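4-hydroxybutyrate coenzyme A transferase (Shewanella oneidensis, PDB 2OAS) probably transfers coenzyme A between carboxylic acids such as acetate and 4-hydroxybutyrate, and binds coenzyme A. Local coordinates at residues 14-19 against 113-118; 22-27 against 33-38. All coordinates share one frame; numbering follows the deposited sequence.

Contact 1: 14-19 against 113-118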
ATOM      1  N   SER A  14      12.274  12.929 -37.023  1.00 40.17           N
ATOM      2  CA  SER A  14      11.997  14.286 -37.480  1.00 40.09           C
ATOM      3  C   SER A  14      10.605  14.815 -37.175  1.00 38.27           C
ATOM      4  O   SER A  14      10.441  15.995 -36.898  1.00 38.65           O
ATOM      5  CB  SER A  14      12.252  14.385 -38.978  1.00 41.13           C
ATOM      6  OG  SER A  14      13.641  14.395 -39.219  1.00 44.77           O
ATOM      7  N   LEU A  15       9.603  13.945 -37.240  1.00 38.31           N
ATOM      8  CA  LEU A  15       8.229  14.360 -36.966  1.00 36.52           C
ATOM      9  C   LEU A  15       8.115  14.981 -35.579  1.00 35.45           C
ATOM     10  O   LEU A  15       7.277  15.842 -35.350  1.00 34.67           O
ATOM     11  CB  LEU A  15       7.271  13.174 -37.096  1.00 35.80           C
ATOM     12  CG  LEU A  15       6.967  12.651 -38.507  1.00 36.83           C
ATOM     13  CD1 LEU A  15       8.244  12.239 -39.211  1.00 37.34           C
ATOM     14  CD2 LEU A  15       6.007  11.460 -38.411  1.00 36.51           C
ATOM     15  N   ILE A  16       8.955  14.549 -34.645  1.00 36.15           N
ATOM     16  CA  ILE A  16       8.897  15.110 -33.299  1.00 34.95           C
ATOM     17  C   ILE A  16       9.170  16.601 -33.396  1.00 35.57           C
ATOM     18  O   ILE A  16      10.132  17.020 -34.049  1.00 35.16           O
ATOM     19  CB  ILE A  16       9.926  14.458 -32.357  1.00 33.38           C
ATOM     20  CG1 ILE A  16       9.628  12.955 -32.230  1.00 33.85           C
ATOM     21  CG2 ILE A  16       9.885  15.146 -30.995  1.00 31.16           C
ATOM     22  CD1 ILE A  16      10.548  12.190 -31.297  1.00 33.12           C
ATOM     23  N   ARG A  17       8.301  17.393 -32.772  1.00 37.94           N
ATOM     24  CA  ARG A  17       8.417  18.860 -32.762  1.00 40.29           C
ATOM     25  C   ARG A  17       8.709  19.358 -31.350  1.00 39.61           C
ATOM     26  O   ARG A  17       8.567  18.609 -30.389  1.00 38.82           O
ATOM     27  CB  ARG A  17       7.124  19.490 -33.290  1.00 43.38           C
ATOM     28  CG  ARG A  17       6.932  19.320 -34.794  1.00 48.16           C
ATOM     29  CD  ARG A  17       7.838  20.276 -35.550  1.00 53.74           C
ATOM     30  NE  ARG A  17       8.454  19.703 -36.749  1.00 61.67           N
ATOM     31  CZ  ARG A  17       9.230  20.389 -37.589  1.00 65.49           C
ATOM     32  NH1 ARG A  17       9.772  19.787 -38.672  1.00 66.72           N
ATOM     33  NH2 ARG A  17       9.457  21.675 -37.339  1.00 66.79           N
ATOM     34  N   SER A  18       9.114  20.619 -31.223  1.00 39.15           N
ATOM     35  CA  SER A  18       9.439  21.181 -29.908  1.00 38.96           C
ATOM     36  C   SER A  18       8.295  21.257 -28.900  1.00 39.06           C
ATOM     37  O   SER A  18       7.136  21.368 -29.264  1.00 39.51           O
ATOM     38  CB  SER A  18      10.047  22.572 -30.068  1.00 39.22           C
ATOM     39  OG  SER A  18      11.307  22.510 -30.712  1.00 41.23           O
ATOM     40  N   GLY A  19       8.646  21.196 -27.620  1.00 39.25           N
ATOM     41  CA  GLY A  19       7.647  21.269 -26.572  1.00 38.96           C
ATOM     42  C   GLY A  19       6.809  20.019 -26.363  1.00 37.91           C
ATOM     43  O   GLY A  19       5.969  19.977 -25.454  1.00 37.94           O
ATOM     44  N   THR A 113       3.703  11.936 -28.480  1.00 33.66           N
ATOM     45  CA  THR A 113       4.203  10.870 -29.335  1.00 33.24           C
ATOM     46  C   THR A 113       4.905   9.778 -28.542  1.00 33.13           C
ATOM     47  O   THR A 113       5.616  10.044 -27.569  1.00 31.77           O
ATOM     48  CB  THR A 113       5.165  11.414 -30.442  1.00 34.95           C
ATOM     49  OG1 THR A 113       6.439  10.800 -30.314  1.00 35.41           O
ATOM     50  CG2 THR A 113       5.310  12.915 -30.357  1.00 32.68           C
ATOM     51  N   ALA A 114       4.697   8.538 -28.970  1.00 32.66           N
ATOM     52  CA  ALA A 114       5.304   7.381 -28.320  1.00 32.46           C
ATOM     53  C   ALA A 114       6.333   6.729 -29.230  1.00 32.29           C
ATOM     54  O   ALA A 114       6.029   6.386 -30.375  1.00 33.24           O
ATOM     55  CB  ALA A 114       4.239   6.368 -27.958  1.00 32.30           C
ATOM     56  N   ILE A 115       7.548   6.560 -28.724  1.00 29.98           N
ATOM     57  CA  ILE A 115       8.598   5.922 -29.493  1.00 28.95           C
ATOM     58  C   ILE A 115       8.582   4.455 -29.098  1.00 28.09           C
ATOM     59  O   ILE A 115       8.716   4.119 -27.917  1.00 26.46           O
ATOM     60  CB  ILE A 115       9.997   6.474 -29.148  1.00 30.81           C
ATOM     61  CG1 ILE A 115       9.972   8.006 -29.076  1.00 32.98           C
ATOM     62  CG2 ILE A 115      10.994   5.981 -30.184  1.00 29.97           C
ATOM     63  CD1 ILE A 115       9.508   8.681 -30.342  1.00 36.07           C
ATOM     64  N   ILE A 116       8.433   3.570 -30.075  1.00 26.86           N
ATOM     65  CA  ILE A 116       8.386   2.162 -29.735  1.00 26.18           C
ATOM     66  C   ILE A 116       9.158   1.266 -30.687  1.00 25.52           C
ATOM     67  O   ILE A 116       9.505   1.667 -31.787  1.00 26.07           O
ATOM     68  CB  ILE A 116       6.925   1.679 -29.665  1.00 25.44           C
ATOM     69  CG1 ILE A 116       6.266   1.788 -31.036  1.00 24.99           C
ATOM     70  CG2 ILE A 116       6.147   2.543 -28.709  1.00 22.92           C
ATOM     71  CD1 ILE A 116       4.836   1.308 -31.045  1.00 26.74           C
ATOM     72  N   GLN A 117       9.434   0.049 -30.239  1.00 26.51           N
ATOM     73  CA  GLN A 117      10.148  -0.936 -31.036  1.00 26.62           C
ATOM     74  C   GLN A 117       9.249  -2.164 -31.183  1.00 28.66           C
ATOM     75  O   GLN A 117       8.880  -2.783 -30.178  1.00 28.69           O
ATOM     76  CB  GLN A 117      11.431  -1.350 -30.339  1.00 26.28           C
ATOM     77  CG  GLN A 117      12.299  -2.233 -31.206  1.00 28.02           C
ATOM     78  CD  GLN A 117      13.610  -2.573 -30.567  1.00 28.18           C
ATOM     79  OE1 GLN A 117      14.482  -3.160 -31.194  1.00 29.86           O
ATOM     80  NE2 GLN A 117      13.765  -2.199 -29.302  1.00 30.02           N
ATOM     81  N   VAL A 118       8.904  -2.529 -32.417  1.00 28.64           N
ATOM     82  CA  VAL A 118       8.036  -3.692 -32.647  1.00 27.86           C
ATOM     83  C   VAL A 118       8.566  -4.715 -33.635  1.00 27.94           C
ATOM     84  O   VAL A 118       9.518  -4.467 -34.380  1.00 26.88           O
ATOM     85  CB  VAL A 118       6.641  -3.286 -33.165  1.00 26.97           C
ATOM     86  CG1 VAL A 118       5.937  -2.356 -32.185  1.00 27.67           C
ATOM     87  CG2 VAL A 118       6.776  -2.627 -34.530  1.00 26.82           C
TER

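Contact 2: 22-27 against 33-38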
ATOM      1  N   LEU A  22       7.024  13.192 -24.777  1.00 32.12           N
ATOM      2  CA  LEU A  22       7.263  11.909 -25.381  1.00 31.39           C
ATOM      3  C   LEU A  22       7.271  10.733 -24.401  1.00 30.99           C
ATOM      4  O   LEU A  22       7.575  10.870 -23.203  1.00 30.04           O
ATOM      5  CB  LEU A  22       8.615  11.944 -26.104  1.00 29.80           C
ATOM      6  CG  LEU A  22       8.850  12.990 -27.202  1.00 30.94           C
ATOM      7  CD1 LEU A  22      10.288  12.914 -27.674  1.00 29.09           C
ATOM      8  CD2 LEU A  22       7.898  12.756 -28.365  1.00 31.07           C
ATOM      9  N   TRP A  23       6.942   9.565 -24.935  1.00 29.31           N
ATOM     10  CA  TRP A  23       6.973   8.339 -24.158  1.00 28.02           C
ATOM     11  C   TRP A  23       7.852   7.383 -24.934  1.00 26.73           C
ATOM     12  O   TRP A  23       7.835   7.384 -26.165  1.00 26.78           O
ATOM     13  CB  TRP A  23       5.582   7.732 -23.992  1.00 26.35           C
ATOM     14  CG  TRP A  23       5.672   6.325 -23.499  1.00 26.95           C
ATOM     15  CD1 TRP A  23       5.631   5.186 -24.259  1.00 26.53           C
ATOM     16  CD2 TRP A  23       5.902   5.905 -22.153  1.00 25.21           C
ATOM     17  NE1 TRP A  23       5.818   4.081 -23.465  1.00 26.43           N
ATOM     18  CE2 TRP A  23       5.979   4.493 -22.163  1.00 25.38           C
ATOM     19  CE3 TRP A  23       6.037   6.581 -20.934  1.00 26.15           C
ATOM     20  CZ2 TRP A  23       6.205   3.743 -21.007  1.00 24.73           C
ATOM     21  CZ3 TRP A  23       6.263   5.834 -19.775  1.00 26.09           C
ATOM     22  CH2 TRP A  23       6.337   4.425 -19.826  1.00 25.85           C
ATOM     23  N   THR A  24       8.627   6.581 -24.221  1.00 26.55           N
ATOM     24  CA  THR A  24       9.512   5.612 -24.858  1.00 26.60           C
ATOM     25  C   THR A  24       9.288   4.206 -24.348  1.00 26.58           C
ATOM     26  O   THR A  24       9.060   3.993 -23.158  1.00 25.21           O
ATOM     27  CB  THR A  24      11.019   5.967 -24.618  1.00 26.70           C
ATOM     28  OG1 THR A  24      11.829   4.903 -25.107  1.00 28.71           O
ATOM     29  CG2 THR A  24      11.309   6.166 -23.125  1.00 23.33           C
ATOM     30  N   HIS A  25       9.349   3.245 -25.262  1.00 29.12           N
ATOM     31  CA  HIS A  25       9.208   1.832 -24.915  1.00 30.55           C
ATOM     32  C   HIS A  25      10.296   1.658 -23.853  1.00 31.35           C
ATOM     33  O   HIS A  25      11.389   2.194 -24.011  1.00 32.97           O
ATOM     34  CB  HIS A  25       9.539   0.992 -26.140  1.00 31.76           C
ATOM     35  CG  HIS A  25       8.685  -0.228 -26.298  1.00 31.51           C
ATOM     36  ND1 HIS A  25       8.573  -0.890 -27.506  1.00 31.12           N
ATOM     37  CD2 HIS A  25       7.916  -0.904 -25.421  1.00 30.13           C
ATOM     38  CE1 HIS A  25       7.767  -1.923 -27.361  1.00 30.89           C
ATOM     39  NE2 HIS A  25       7.351  -1.958 -26.110  1.00 30.88           N
ATOM     40  N   SER A  26      10.017   0.921 -22.793  1.00 32.90           N
ATOM     41  CA  SER A  26      10.999   0.740 -21.736  1.00 36.58           C
ATOM     42  C   SER A  26      11.622  -0.649 -21.622  1.00 37.17           C
ATOM     43  O   SER A  26      11.268  -1.562 -22.354  1.00 36.22           O
ATOM     44  CB  SER A  26      10.372   1.141 -20.409  1.00 37.54           C
ATOM     45  OG  SER A  26      10.023   2.516 -20.458  1.00 40.27           O
HETATM   46  N   MSE A  27      12.580  -0.790 -20.719  1.00 39.61           N
HETATM   47  CA  MSE A  27      13.232  -2.072 -20.525  1.00 43.47           C
HETATM   48  C   MSE A  27      14.002  -2.569 -21.735  1.00 41.71           C
HETATM   49  O   MSE A  27      14.687  -1.799 -22.404  1.00 41.28           O
HETATM   50  CB  MSE A  27      12.190  -3.106 -20.111  1.00 50.79           C
HETATM   51  CG  MSE A  27      11.690  -2.875 -18.696  1.00 60.96           C
HETATM   52 SE   MSE A  27      12.909  -3.585 -17.329  1.00 77.03          SE
HETATM   53  CE  MSE A  27      14.493  -2.501 -17.630  1.00 70.74           C
ATOM     54  N   VAL A  33      17.790   2.528 -31.414  1.00 31.29           N
ATOM     55  CA  VAL A  33      17.998   2.991 -32.778  1.00 30.46           C
ATOM     56  C   VAL A  33      17.345   4.341 -33.011  1.00 30.77           C
ATOM     57  O   VAL A  33      17.915   5.218 -33.656  1.00 34.67           O
ATOM     58  CB  VAL A  33      17.412   2.001 -33.806  1.00 29.32           C
ATOM     59  CG1 VAL A  33      17.647   2.513 -35.212  1.00 28.82           C
ATOM     60  CG2 VAL A  33      18.041   0.645 -33.641  1.00 29.11           C
ATOM     61  N   LEU A  34      16.142   4.507 -32.483  1.00 29.47           N
ATOM     62  CA  LEU A  34      15.403   5.750 -32.639  1.00 28.24           C
ATOM     63  C   LEU A  34      15.864   6.790 -31.640  1.00 28.22           C
ATOM     64  O   LEU A  34      15.979   7.958 -31.977  1.00 30.61           O
ATOM     65  CB  LEU A  34      13.906   5.490 -32.462  1.00 25.27           C
ATOM     66  CG  LEU A  34      12.998   5.546 -33.698  1.00 24.99           C
ATOM     67  CD1 LEU A  34      13.693   4.968 -34.913  1.00 22.19           C
ATOM     68  CD2 LEU A  34      11.681   4.787 -33.402  1.00 25.13           C
ATOM     69  N   LEU A  35      16.132   6.369 -30.414  1.00 27.86           N
ATOM     70  CA  LEU A  35      16.555   7.305 -29.391  1.00 29.27           C
ATOM     71  C   LEU A  35      17.921   7.913 -29.725  1.00 30.68           C
ATOM     72  O   LEU A  35      18.190   9.048 -29.356  1.00 30.27           O
ATOM     73  CB  LEU A  35      16.557   6.623 -28.005  1.00 25.80           C
ATOM     74  CG  LEU A  35      15.206   6.268 -27.336  1.00 23.24           C
ATOM     75  CD1 LEU A  35      15.467   5.577 -26.023  1.00 21.25           C
ATOM     76  CD2 LEU A  35      14.340   7.499 -27.104  1.00 21.53           C
ATOM     77  N   ASP A  36      18.776   7.179 -30.433  1.00 32.80           N
ATOM     78  CA  ASP A  36      20.079   7.736 -30.801  1.00 33.88           C
ATOM     79  C   ASP A  36      19.874   8.798 -31.863  1.00 33.93           C
ATOM     80  O   ASP A  36      20.593   9.789 -31.894  1.00 35.52           O
ATOM     81  CB  ASP A  36      21.041   6.661 -31.321  1.00 32.32           C
ATOM     82  CG  ASP A  36      21.628   5.807 -30.196  1.00 33.18           C
ATOM     83  OD1 ASP A  36      21.416   6.144 -29.010  1.00 33.34           O
ATOM     84  OD2 ASP A  36      22.309   4.805 -30.497  1.00 33.60           O
ATOM     85  N   ALA A  37      18.884   8.609 -32.726  1.00 33.89           N
ATOM     86  CA  ALA A  37      18.642   9.609 -33.754  1.00 34.83           C
ATOM     87  C   ALA A  37      18.053  10.869 -33.106  1.00 34.65           C
ATOM     88  O   ALA A  37      18.269  11.983 -33.579  1.00 34.54           O
ATOM     89  CB  ALA A  37      17.694   9.066 -34.808  1.00 35.18           C
ATOM     90  N   LEU A  38      17.322  10.678 -32.018  1.00 34.14           N
ATOM     91  CA  LEU A  38      16.705  11.787 -31.304  1.00 33.46           C
ATOM     92  C   LEU A  38      17.776  12.533 -30.519  1.00 34.92           C
ATOM     93  O   LEU A  38      17.603  13.694 -30.158  1.00 33.80           O
ATOM     94  CB  LEU A  38      15.631  11.260 -30.348  1.00 30.81           C
ATOM     95  CG  LEU A  38      14.881  12.250 -29.469  1.00 29.50           C
ATOM     96  CD1 LEU A  38      14.128  13.245 -30.343  1.00 30.07           C
ATOM     97  CD2 LEU A  38      13.934  11.510 -28.551  1.00 26.35           C
TER

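Contact 1: 14-19 against 113-118
I16 of the loop 14-19 meets I115 of strand 113-118 through their end methyls. CD1 of I16 lies 3.8 Å from CD1 of I115, and the two side chains run nearly perpendicular. I16 has the largest share of the small buried surface. Its outer chain is extended (chi2 -178°), which carries CD1 away from the loop and over to the strand. I115 is bent instead (chi2 -58°), and its CD1 turns back toward the loop. The second touch is looser: CG1 of I16 stands 4.3 Å from OG1 of T113. Here a methylene passes a hydroxyl, and the pair is plain van der Waals packing. The CB of T113 points toward the loop, and all three residues are buried. The backbones stay well apart, with the CA atoms of I16 and T113 7.5 Å from each other. The contact therefore rests on side chains alone. It sets the loop between helix 9-13 and strand 21-24 against an inner strand of the parallel sheet. I16 also touches I147 of strand 145-150, L22 of strand 21-24 and L38 of helix 32-41, while its carbonyl accepts a hydrogen bond from H41 NE2.

Contact 2: 22-27 against 33-38
L35 spreads its two methyls over the hydroxyl of T24. L35 CD1 lies 3.8 Å from T24 OG1, and L35 CD2 is 4.1 Å from it. L35 lies crosswise to T24. T24 OG1 is turned away from the backbone N (chi1 172°) and lies beside the carbonyl carbon. From there T24 OG1 donates a hydrogen bond to the next residue's carbonyl, H25 O, at 3.0 Å. The bond is bent at the acceptor (125°), with the donor tilted out of the carbonyl plane. The hydroxyl is thus satisfied within its own segment and can lie under leucine methyls. S26 OG adds a 3.2 Å bond back to T24 O, so the chain is tied locally as it leaves the strand.

Strand 21-24, helix 32-41 and strand 48-52 form a beta-alpha-beta unit of the parallel sheet. L22 and T24, two residues apart on the strand, both point their CB atoms toward the helix. L35 and L38, three apart and nearly one turn along, point theirs back. With an alanine at T24, H25 O would probably lose this hydroxyl donor, and a gap would open beneath the L35 methyls.

L22 and L38 meet end to end. CD1 of L22 stands 4.0 Å from CD2 of L38, a purely apolar touch. Within the helix, L38 N bonds to L34 O at 3.0 Å. T24 also packs on L50 and Q52 of strand 48-52, and V13 of helix 9-13 touches L38.

Both contacts are buried and lie in the N-terminal part of the chain, away from the coenzyme A site. Their centres are about 8 Å apart. Contact 2 is nested in the chain loop closed by contact 1. Contact 1 brings a loop to strand 113-118, while contact 2 packs a helix on strand 21-24. These strands are neighbours in one sheet, and probable backbone hydrogen bonds join them: I115 N to W23 O and H25 N to I115 O. I115 also packs on L34 of the helix. Each contact mixes a methyl pair with a threonine hydroxyl, and both reach the sheet mainly with aliphatic side chains.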